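Local coordinates for probable chemoreceptor (Methyl-accepting chemotaxis) transmembrane protein (Rhizobium meliloti, PDB 6D8V), which senses quaternary ammonium compounds as a chemotaxis receptor, binding 1,1-dimethyl-prolinium in a pocket of its sensory domain, at residues Trp72-Pro77 / Ser114-Asp119; Thr100-Lys105 / Gly169-Leu174; Ala122-Leu127 / Gln138-Glu143. All blocks are in the same frame, centred on the assembly; numbering follows the deposited sequence.

Interaction 1 (Trp72-Pro77 / Ser114-Asp119). With PBE (1,1-dimethyl-prolinium), chain C.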
loop_
_atom_site.group_PDB
_atom_site.type_symbol
_atom_site.label_atom_id
_atom_site.label_comp_id
_atom_site.label_asym_id
_atom_site.label_seq_id
_atom_site.Cartn_x
_atom_site.Cartn_y
_atom_site.Cartn_z
ATOM N N TRP A 72 1.285 2.275 -12.136
ATOM C CA TRP A 72 0.497 1.563 -13.131
ATOM C C TRP A 72 -0.719 2.386 -13.532
ATOM O O TRP A 72 -0.995 3.460 -12.981
ATOM C CB TRP A 72 0.079 0.183 -12.609
ATOM C CG TRP A 72 -0.461 0.225 -11.218
ATOM C CD1 TRP A 72 0.247 0.078 -10.055
ATOM C CD2 TRP A 72 -1.824 0.425 -10.833
ATOM N NE1 TRP A 72 -0.594 0.169 -8.976
ATOM C CE2 TRP A 72 -1.871 0.382 -9.426
ATOM C CE3 TRP A 72 -3.010 0.630 -11.539
ATOM C CZ2 TRP A 72 -3.054 0.539 -8.715
ATOM C CZ3 TRP A 72 -4.182 0.791 -10.830
ATOM C CH2 TRP A 72 -4.196 0.742 -9.435
ATOM N N PHE A 73 -1.443 1.861 -14.519
ATOM C CA PHE A 73 -2.712 2.439 -14.953
ATOM C C PHE A 73 -3.541 1.360 -15.635
ATOM O O PHE A 73 -3.123 0.812 -16.660
ATOM C CB PHE A 73 -2.492 3.616 -15.899
ATOM C CG PHE A 73 -3.731 4.014 -16.646
ATOM C CD1 PHE A 73 -4.788 4.610 -15.980
ATOM C CD2 PHE A 73 -3.852 3.769 -18.006
ATOM C CE1 PHE A 73 -5.936 4.967 -16.657
ATOM C CE2 PHE A 73 -5.001 4.127 -18.690
ATOM C CZ PHE A 73 -6.044 4.727 -18.014
ATOM N N ALA A 74 -4.713 1.067 -15.078
ATOM C CA ALA A 74 -5.682 0.180 -15.706
ATOM C C ALA A 74 -6.780 1.022 -16.340
ATOM O O ALA A 74 -7.429 1.822 -15.658
ATOM C CB ALA A 74 -6.275 -0.800 -14.695
ATOM N N GLU A 75 -6.986 0.837 -17.634
ATOM C CA GLU A 75 -7.885 1.670 -18.418
ATOM C C GLU A 75 -9.230 0.978 -18.607
ATOM O O GLU A 75 -9.279 -0.183 -19.030
ATOM C CB GLU A 75 -7.259 1.989 -19.776
ATOM C CG GLU A 75 -8.263 2.251 -20.884
ATOM C CD GLU A 75 -8.327 1.122 -21.895
ATOM O OE1 GLU A 75 -7.870 0.006 -21.574
ATOM O OE2 GLU A 75 -8.831 1.354 -23.015
ATOM N N GLU A 76 -10.310 1.698 -18.301
ATOM C CA GLU A 76 -11.651 1.233 -18.624
ATOM C C GLU A 76 -11.682 0.721 -20.068
ATOM O O GLU A 76 -11.059 1.327 -20.948
ATOM C CB GLU A 76 -12.663 2.370 -18.436
ATOM C CG GLU A 76 -14.064 1.925 -18.011
ATOM C CD GLU A 76 -14.169 1.653 -16.518
ATOM O OE1 GLU A 76 -13.164 1.856 -15.806
ATOM O OE2 GLU A 76 -15.253 1.241 -16.055
ATOM N N PRO A 77 -12.411 -0.368 -20.348
ATOM C CA PRO A 77 -12.255 -1.054 -21.644
ATOM C C PRO A 77 -12.475 -0.163 -22.860
ATOM O O PRO A 77 -13.553 0.420 -23.032
ATOM C CB PRO A 77 -13.302 -2.174 -21.571
ATOM C CG PRO A 77 -14.286 -1.712 -20.553
ATOM C CD PRO A 77 -13.486 -0.958 -19.536
ATOM N N SER A 114 6.028 -3.801 -17.359
ATOM C CA SER A 114 5.265 -5.034 -17.282
ATOM C C SER A 114 3.874 -4.824 -17.882
ATOM O O SER A 114 3.608 -3.835 -18.568
ATOM C CB SER A 114 5.200 -5.509 -15.828
ATOM O OG SER A 114 6.476 -5.417 -15.214
ATOM N N THR A 115 2.983 -5.780 -17.636
ATOM C CA THR A 115 1.583 -5.654 -18.013
ATOM C C THR A 115 0.797 -6.648 -17.176
ATOM O O THR A 115 1.330 -7.682 -16.764
ATOM C CB THR A 115 1.353 -5.902 -19.507
ATOM O OG1 THR A 115 2.118 -4.963 -20.273
ATOM C CG2 THR A 115 -0.118 -5.734 -19.847
ATOM N N PHE A 116 -0.466 -6.318 -16.918
ATOM C CA PHE A 116 -1.277 -7.071 -15.975
ATOM C C PHE A 116 -2.690 -7.226 -16.519
ATOM O O PHE A 116 -3.080 -6.581 -17.496
ATOM C CB PHE A 116 -1.293 -6.392 -14.604
ATOM C CG PHE A 116 -1.740 -4.957 -14.644
ATOM C CD1 PHE A 116 -0.869 -3.955 -15.045
ATOM C CD2 PHE A 116 -3.023 -4.612 -14.266
ATOM C CE1 PHE A 116 -1.280 -2.633 -15.078
ATOM C CE2 PHE A 116 -3.438 -3.296 -14.294
ATOM C CZ PHE A 116 -2.567 -2.304 -14.703
ATOM N N LYS A 117 -3.457 -8.099 -15.870
ATOM C CA LYS A 117 -4.832 -8.357 -16.271
ATOM C C LYS A 117 -5.772 -7.315 -15.678
ATOM O O LYS A 117 -5.581 -6.836 -14.557
ATOM C CB LYS A 117 -5.278 -9.759 -15.838
ATOM C CG LYS A 117 -6.777 -9.989 -16.020
ATOM C CD LYS A 117 -7.247 -11.332 -15.484
ATOM C CE LYS A 117 -8.755 -11.484 -15.681
ATOM N NZ LYS A 117 -9.257 -12.854 -15.365
ATOM N N ALA A 118 -6.809 -6.979 -16.447
ATOM C CA ALA A 118 -7.766 -5.944 -16.054
ATOM C C ALA A 118 -8.864 -6.564 -15.193
ATOM O O ALA A 118 -9.990 -6.808 -15.636
ATOM C CB ALA A 118 -8.340 -5.257 -17.287
ATOM N N ASP A 119 -8.527 -6.806 -13.923
ATOM C CA ASP A 119 -9.457 -7.413 -12.969
ATOM C C ASP A 119 -10.248 -6.295 -12.296
ATOM O O ASP A 119 -9.907 -5.833 -11.207
ATOM C CB ASP A 119 -8.704 -8.272 -11.961
ATOM C CG ASP A 119 -9.631 -9.101 -11.094
ATOM O OD1 ASP A 119 -10.859 -9.042 -11.320
ATOM O OD2 ASP A 119 -9.139 -9.815 -10.194
HETATM N N PBE C . -0.455 -4.033 -10.256
HETATM C CD PBE C . -1.354 -3.122 -9.990
HETATM C CA PBE C . -1.170 -5.298 -9.814
HETATM C CB PBE C . -2.619 -5.067 -10.403
HETATM C CG PBE C . -2.791 -3.817 -10.362
HETATM C CE PBE C . -0.153 -4.032 -11.703
HETATM C CF PBE C . 0.764 -3.808 -9.455
HETATM C C PBE C . -0.606 -6.551 -10.261
HETATM O O PBE C . -1.314 -7.594 -10.221
HETATM O OXT PBE C . 0.586 -6.626 -10.661
#

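Interaction 2 (Thr100-Lys105 / Gly169-Leu174). With PBE (1,1-dimethyl-prolinium), chain C.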
loop_
_atom_site.group_PDB
_atom_site.type_symbol
_atom_site.label_atom_id
_atom_site.label_comp_id
_atom_site.label_asym_id
_atom_site.label_seq_id
_atom_site.Cartn_x
_atom_site.Cartn_y
_atom_site.Cartn_z
ATOM N N THR A 100 -2.843 -1.631 -20.271
ATOM C CA THR A 100 -2.432 -1.884 -18.890
ATOM C C THR A 100 -0.919 -1.743 -18.766
ATOM O O THR A 100 -0.188 -2.734 -18.661
ATOM C CB THR A 100 -2.890 -3.273 -18.430
ATOM O OG1 THR A 100 -2.582 -4.240 -19.443
ATOM C CG2 THR A 100 -4.389 -3.290 -18.174
ATOM N N PRO A 101 -0.413 -0.516 -18.773
ATOM C CA PRO A 101 1.023 -0.306 -18.554
ATOM C C PRO A 101 1.386 -0.439 -17.087
ATOM O O PRO A 101 0.599 -0.117 -16.194
ATOM C CB PRO A 101 1.256 1.134 -19.036
ATOM C CG PRO A 101 -0.060 1.617 -19.582
ATOM C CD PRO A 101 -1.125 0.750 -18.999
ATOM N N TYR A 102 2.614 -0.894 -16.840
ATOM C CA TYR A 102 3.047 -1.115 -15.462
ATOM C C TYR A 102 4.563 -0.996 -15.373
ATOM O O TYR A 102 5.283 -1.874 -15.856
ATOM C CB TYR A 102 2.581 -2.477 -14.970
ATOM C CG TYR A 102 2.957 -2.761 -13.534
ATOM C CD1 TYR A 102 3.097 -1.729 -12.615
ATOM C CD2 TYR A 102 3.165 -4.064 -13.099
ATOM C CE1 TYR A 102 3.440 -1.989 -11.304
ATOM C CE2 TYR A 102 3.508 -4.330 -11.792
ATOM C CZ TYR A 102 3.645 -3.294 -10.898
ATOM O OH TYR A 102 3.986 -3.565 -9.591
ATOM N N TRP A 103 5.036 0.070 -14.736
ATOM C CA TRP A 103 6.438 0.189 -14.358
ATOM C C TRP A 103 6.627 -0.363 -12.952
ATOM O O TRP A 103 5.883 -0.004 -12.036
ATOM C CB TRP A 103 6.902 1.645 -14.418
ATOM C CG TRP A 103 6.981 2.212 -15.803
ATOM C CD1 TRP A 103 6.065 3.017 -16.413
ATOM C CD2 TRP A 103 8.040 2.019 -16.750
ATOM N NE1 TRP A 103 6.488 3.339 -17.680
ATOM C CE2 TRP A 103 7.696 2.737 -17.911
ATOM C CE3 TRP A 103 9.244 1.306 -16.728
ATOM C CZ2 TRP A 103 8.512 2.765 -19.039
ATOM C CZ3 TRP A 103 10.052 1.336 -17.847
ATOM C CH2 TRP A 103 9.683 2.060 -18.988
ATOM N N SER A 104 7.621 -1.233 -12.787
ATOM C CA SER A 104 7.872 -1.892 -11.514
ATOM C C SER A 104 9.367 -2.120 -11.364
ATOM O O SER A 104 10.145 -1.931 -12.303
ATOM C CB SER A 104 7.120 -3.221 -11.420
ATOM O OG SER A 104 7.524 -4.098 -12.462
ATOM N N LYS A 105 9.769 -2.536 -10.172
ATOM C CA LYS A 105 11.144 -2.937 -9.939
ATOM C C LYS A 105 11.290 -4.444 -10.117
ATOM O O LYS A 105 10.355 -5.217 -9.890
ATOM C CB LYS A 105 11.613 -2.525 -8.545
ATOM C CG LYS A 105 11.362 -1.069 -8.237
ATOM C CD LYS A 105 12.584 -0.389 -7.646
ATOM C CE LYS A 105 12.256 1.054 -7.323
ATOM N NZ LYS A 105 11.133 1.127 -6.340
ATOM N N GLY A 169 -2.523 4.101 -10.159
ATOM C CA GLY A 169 -2.122 3.900 -8.779
ATOM C C GLY A 169 -0.630 3.671 -8.636
ATOM O O GLY A 169 0.106 3.549 -9.615
ATOM N N VAL A 170 -0.205 3.586 -7.380
ATOM C CA VAL A 170 1.189 3.428 -6.988
ATOM C C VAL A 170 1.269 2.280 -5.986
ATOM O O VAL A 170 0.292 1.981 -5.288
ATOM C CB VAL A 170 1.713 4.755 -6.387
ATOM C CG1 VAL A 170 3.061 4.581 -5.718
ATOM C CG2 VAL A 170 1.777 5.810 -7.467
ATOM N N ASP A 171 2.433 1.629 -5.901
ATOM C CA ASP A 171 2.566 0.440 -5.056
ATOM C C ASP A 171 3.600 0.637 -3.960
ATOM O O ASP A 171 4.619 1.298 -4.162
ATOM C CB ASP A 171 2.944 -0.815 -5.865
ATOM C CG ASP A 171 1.946 -1.120 -6.947
ATOM O OD1 ASP A 171 0.760 -0.726 -6.806
ATOM O OD2 ASP A 171 2.348 -1.747 -7.946
ATOM N N ILE A 172 3.321 0.050 -2.800
ATOM C CA ILE A 172 4.254 -0.028 -1.685
ATOM C C ILE A 172 4.466 -1.504 -1.399
ATOM O O ILE A 172 3.527 -2.205 -0.996
ATOM C CB ILE A 172 3.729 0.692 -0.435
ATOM C CG1 ILE A 172 3.346 2.141 -0.760
ATOM C CG2 ILE A 172 4.771 0.653 0.665
ATOM C CD1 ILE A 172 2.876 2.936 0.448
ATOM N N SER A 173 5.683 -1.982 -1.633
ATOM C CA SER A 173 5.990 -3.373 -1.359
ATOM C C SER A 173 5.978 -3.618 0.141
ATOM O O SER A 173 6.388 -2.762 0.933
ATOM C CB SER A 173 7.347 -3.747 -1.945
ATOM O OG SER A 173 8.404 -3.308 -1.116
ATOM N N LEU A 174 5.488 -4.790 0.540
ATOM C CA LEU A 174 5.483 -5.107 1.958
ATOM C C LEU A 174 6.893 -5.136 2.530
ATOM O O LEU A 174 7.068 -4.969 3.744
ATOM C CB LEU A 174 4.771 -6.436 2.193
ATOM C CG LEU A 174 3.297 -6.393 2.610
ATOM C CD1 LEU A 174 2.560 -5.286 1.912
ATOM C CD2 LEU A 174 2.635 -7.735 2.307
HETATM N N PBE C . -0.455 -4.033 -10.256
HETATM C CD PBE C . -1.354 -3.122 -9.990
HETATM C CA PBE C . -1.170 -5.298 -9.814
HETATM C CB PBE C . -2.619 -5.067 -10.403
HETATM C CG PBE C . -2.791 -3.817 -10.362
HETATM C CE PBE C . -0.153 -4.032 -11.703
HETATM C CF PBE C . 0.764 -3.808 -9.455
HETATM C C PBE C . -0.606 -6.551 -10.261
HETATM O O PBE C . -1.314 -7.594 -10.221
HETATM O OXT PBE C . 0.586 -6.626 -10.661
#

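Interaction 3 (Ala122-Leu127 / Gln138-Glu143). With PBE (1,1-dimethyl-prolinium), chain C.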
loop_
_atom_site.group_PDB
_atom_site.type_symbol
_atom_site.label_atom_id
_atom_site.label_comp_id
_atom_site.label_asym_id
_atom_site.label_seq_id
_atom_site.Cartn_x
_atom_site.Cartn_y
_atom_site.Cartn_z
ATOM N N ALA A 122 -11.198 -6.480 -8.735
ATOM C CA ALA A 122 -10.112 -6.522 -7.770
ATOM C C ALA A 122 -10.099 -5.251 -6.931
ATOM O O ALA A 122 -10.520 -4.177 -7.367
ATOM C CB ALA A 122 -8.769 -6.702 -8.476
ATOM N N GLU A 123 -9.601 -5.381 -5.703
ATOM C CA GLU A 123 -9.618 -4.241 -4.801
ATOM C C GLU A 123 -8.924 -3.033 -5.419
ATOM O O GLU A 123 -9.423 -1.911 -5.317
ATOM C CB GLU A 123 -8.971 -4.619 -3.474
ATOM C CG GLU A 123 -9.941 -4.650 -2.321
ATOM C CD GLU A 123 -9.231 -4.719 -0.995
ATOM O OE1 GLU A 123 -8.051 -5.125 -0.984
ATOM O OE2 GLU A 123 -9.847 -4.359 0.029
ATOM N N TRP A 124 -7.771 -3.238 -6.062
ATOM C CA TRP A 124 -6.975 -2.105 -6.526
ATOM C C TRP A 124 -7.693 -1.299 -7.596
ATOM O O TRP A 124 -7.370 -0.120 -7.784
ATOM C CB TRP A 124 -5.626 -2.590 -7.052
ATOM C CG TRP A 124 -5.760 -3.695 -8.048
ATOM C CD1 TRP A 124 -5.712 -5.037 -7.800
ATOM C CD2 TRP A 124 -5.994 -3.551 -9.453
ATOM N NE1 TRP A 124 -5.885 -5.738 -8.974
ATOM C CE2 TRP A 124 -6.059 -4.848 -10.002
ATOM C CE3 TRP A 124 -6.142 -2.448 -10.304
ATOM C CZ2 TRP A 124 -6.269 -5.075 -11.361
ATOM C CZ3 TRP A 124 -6.348 -2.674 -11.652
ATOM C CH2 TRP A 124 -6.410 -3.979 -12.167
ATOM N N TYR A 125 -8.659 -1.898 -8.293
ATOM C CA TYR A 125 -9.491 -1.167 -9.240
ATOM C C TYR A 125 -10.867 -0.824 -8.684
ATOM O O TYR A 125 -11.325 0.315 -8.828
ATOM C CB TYR A 125 -9.660 -1.973 -10.531
ATOM C CG TYR A 125 -10.089 -1.131 -11.713
ATOM C CD1 TYR A 125 -11.418 -0.768 -11.888
ATOM C CD2 TYR A 125 -9.162 -0.686 -12.648
ATOM C CE1 TYR A 125 -11.813 0.009 -12.964
ATOM C CE2 TYR A 125 -9.548 0.091 -13.726
ATOM C CZ TYR A 125 -10.872 0.435 -13.879
ATOM O OH TYR A 125 -11.247 1.204 -14.955
ATOM N N GLY A 126 -11.521 -1.780 -8.021
ATOM C CA GLY A 126 -12.896 -1.568 -7.599
ATOM C C GLY A 126 -13.044 -0.467 -6.563
ATOM O O GLY A 126 -13.928 0.388 -6.674
ATOM N N LEU A 127 -12.182 -0.471 -5.544
ATOM C CA LEU A 127 -12.322 0.477 -4.441
ATOM C C LEU A 127 -12.352 1.916 -4.942
ATOM O O LEU A 127 -13.297 2.665 -4.668
ATOM C CB LEU A 127 -11.185 0.284 -3.436
ATOM C CG LEU A 127 -11.153 -1.017 -2.628
ATOM C CD1 LEU A 127 -9.996 -0.987 -1.643
ATOM C CD2 LEU A 127 -12.468 -1.228 -1.908
ATOM N N GLN A 138 -6.058 -3.748 0.661
ATOM C CA GLN A 138 -5.515 -4.746 1.557
ATOM C C GLN A 138 -4.315 -5.400 0.883
ATOM O O GLN A 138 -4.244 -5.475 -0.348
ATOM C CB GLN A 138 -6.562 -5.803 1.921
ATOM C CG GLN A 138 -7.665 -5.311 2.852
ATOM C CD GLN A 138 -7.179 -5.035 4.264
ATOM O OE1 GLN A 138 -6.064 -5.399 4.632
ATOM N NE2 GLN A 138 -8.017 -4.385 5.062
ATOM N N PRO A 139 -3.354 -5.869 1.670
ATOM C CA PRO A 139 -2.152 -6.455 1.076
ATOM C C PRO A 139 -2.500 -7.629 0.175
ATOM O O PRO A 139 -3.287 -8.508 0.543
ATOM C CB PRO A 139 -1.324 -6.875 2.297
ATOM C CG PRO A 139 -2.290 -6.970 3.400
ATOM C CD PRO A 139 -3.338 -5.945 3.138
ATOM N N TYR A 140 -1.913 -7.626 -1.021
ATOM C CA TYR A 140 -2.195 -8.657 -2.008
ATOM C C TYR A 140 -0.919 -8.958 -2.777
ATOM O O TYR A 140 -0.008 -8.124 -2.859
ATOM C CB TYR A 140 -3.310 -8.239 -2.976
ATOM C CG TYR A 140 -2.878 -7.157 -3.943
ATOM C CD1 TYR A 140 -2.851 -5.824 -3.556
ATOM C CD2 TYR A 140 -2.487 -7.469 -5.238
ATOM C CE1 TYR A 140 -2.450 -4.834 -4.424
ATOM C CE2 TYR A 140 -2.085 -6.484 -6.118
ATOM C CZ TYR A 140 -2.068 -5.167 -5.707
ATOM O OH TYR A 140 -1.666 -4.177 -6.581
ATOM N N LEU A 141 -0.870 -10.164 -3.336
ATOM C CA LEU A 141 0.256 -10.583 -4.153
ATOM C C LEU A 141 0.081 -10.064 -5.575
ATOM O O LEU A 141 -0.874 -10.435 -6.261
ATOM C CB LEU A 141 0.370 -12.108 -4.155
ATOM C CG LEU A 141 1.306 -12.677 -5.221
ATOM C CD1 LEU A 141 2.732 -12.195 -4.988
ATOM C CD2 LEU A 141 1.268 -14.198 -5.309
ATOM N N ALA A 142 1.012 -9.220 -6.016
ATOM C CA ALA A 142 0.952 -8.595 -7.333
ATOM C C ALA A 142 1.295 -9.584 -8.448
ATOM O O ALA A 142 2.163 -10.447 -8.289
ATOM C CB ALA A 142 1.905 -7.402 -7.392
ATOM N N GLU A 143 0.619 -9.422 -9.596
ATOM C CA GLU A 143 0.763 -10.291 -10.765
ATOM C C GLU A 143 1.844 -9.821 -11.734
ATOM O O GLU A 143 2.700 -10.609 -12.141
ATOM C CB GLU A 143 -0.564 -10.395 -11.526
ATOM C CG GLU A 143 -0.381 -10.830 -12.994
ATOM C CD GLU A 143 -1.636 -10.661 -13.832
ATOM O OE1 GLU A 143 -2.723 -10.472 -13.241
ATOM O OE2 GLU A 143 -1.535 -10.715 -15.079
HETATM N N PBE C . -0.455 -4.033 -10.256
HETATM C CD PBE C . -1.354 -3.122 -9.990
HETATM C CA PBE C . -1.170 -5.298 -9.814
HETATM C CB PBE C . -2.619 -5.067 -10.403
HETATM C CG PBE C . -2.791 -3.817 -10.362
HETATM C CE PBE C . -0.153 -4.032 -11.703
HETATM C CF PBE C . 0.764 -3.808 -9.455
HETATM C C PBE C . -0.606 -6.551 -10.261
HETATM O O PBE C . -1.314 -7.594 -10.221
HETATM O OXT PBE C . 0.586 -6.626 -10.661
#

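Interaction 1 (Trp72-Pro77 / Ser114-Asp119)
F116 pushes its ring against strand 72-75, where W72 CB and A74 CB meet CE1 and CE2, the two ring atoms that flank CZ. CE1 lies 4.0 Å from W72 CB, and CE2 is 3.8 Å from A74 CB, the alanine methyl sitting at the ring edge near its plane. Between them the ring end, CZ, reaches the backbone carbonyl F73 O at 3.7 Å. The contact is wholly buried and apolar in its side chains, and W72 and F116 both belong to the 1,1-dimethyl-prolinium pocket. One N-methyl carbon, CE, lies over a face of the F116 ring, 3.4 Å from CD1. The ring carbon CD of the ligand lies over a face of the W72 indole, off its centre, and comes within 3.5 Å of NE1. Carbons next to a quaternary nitrogen share its positive charge, so the arrangement is consistent with cation-pi attraction of the kind seen in aromatic cages for such ammonium groups. Both aromatic side chains place CG between the backbone N and the carbonyl carbon (chi1 46° in W72, 55° in F116), which swings each ring to the ligand's side of its own backbone.

W72 NE1 donates a hydrogen bond to OD1 of D171, another pocket residue, which would limit rotation of the indole. Further out, the backbone carbonyl of F116 is hydrogen-bonded to T100 OG1. Strand 70-75 is paired antiparallel with strands 101-105 and 163-173, while W124 of helix 123-131 meets W72 edge-to-face and also packs on A74.

Interaction 2 (Thr100-Lys105 / Gly169-Leu174)
Y102 and D171 carry this contact alone, the phenol and the carboxylate coming from opposite directions until Y102 OH and D171 OD2 stand 2.9 Å apart. The ring and carboxylate planes are turned 67° from each other. With CG anti to its backbone N (chi1 -178°), Y102 carries its hydroxyl end from strand 101-105 up to the aspartate, and the ligand lies over one ring face: the N-methyl carbon CE of 1,1-dimethyl-prolinium sits over its centre, 3.5 Å above the plane. S104 CB lies against the opposite face, near the rim, so the ring is held between its own strand and the ligand.

The other N-methyl carbon, CF, lies beside both polar ends, 3.0 Å from D171 OD2 and 3.2 Å from Y102 OH. A carboxylate beside a quaternary ammonium group is likely to balance part of its charge, although the ammonium nitrogen has no N-H to donate. D171 OD1 is also hydrogen-bonded to S153 OG, which would steady the carboxylate.

M151 of strand 149-160 packs on both Y102 and D171. Strand 163-173 pairs with strands 149-160 and 70-75, the latter separating it from strand 101-105, and helix 2-45 packs against V170 and I172.

Interaction 3 (Ala122-Leu127 / Gln138-Glu143)
W124 and Y140 form the close-packed half of this contact, with 1,1-dimethyl-prolinium wedged beside them. W124 CD1 lies over a face of the tyrosine ring, 4.2 Å from CZ; the planes are 28° apart but slid past each other, so the rings barely overlap. The indole gives its face to the ligand instead, whose ring carbon CG sits over its centre, 3.3 Å from W124 CD2; W124 CG lies between the backbone N and the carbonyl carbon, which lays the indole against the ligand. Y140 presents its edge, its hydroxyl 3.5 Å from the ligand's CA and hydrogen-bonded to S153. Were W124 replaced by an alanine, the prolinium ring would probably lose this flat support and Y140 its aromatic neighbour.

The ligand carboxylate is gripped by backbone: E143 N donates to its O atom at 2.7 Å in a fairly straight bond (162°), G144 N gives a second bond, and A142 CB packs beside OXT.

The other side is looser and polar, with E123 and Q138 both partly exposed. E123, at the start of the helix, extends its carboxylate to Q138 N, which bonds OE1 at 2.9 Å with a bent angle of 140°, coming from above the carboxylate plane. Q138 turns its own amide away to S196.

Helix 123-131 rests on strand 70-75 through Y125, which touches A74, while strand 140-142 pairs antiparallel with strand 149-160.

From the N terminus, strand 70-75 enters first, and interaction 1 closes a loop when the chain returns at 114-119. Strand 101-105 lies within that loop and meets, through side chains in interaction 2, the much later strand 163-173, so these two contacts cross. Interaction 3 follows interaction 1 in series and falls wholly between the segments of interaction 2, closing a short loop from helix 123-131 to strand 140-142. Interactions 1 and 2 are also joined where strands 70-75 and 101-105 pair, and 1 and 3 meet where helix 123-131 lies against strand 70-75. Together they gather sheet strands and a helix of the PDC sensor domain around one ligand.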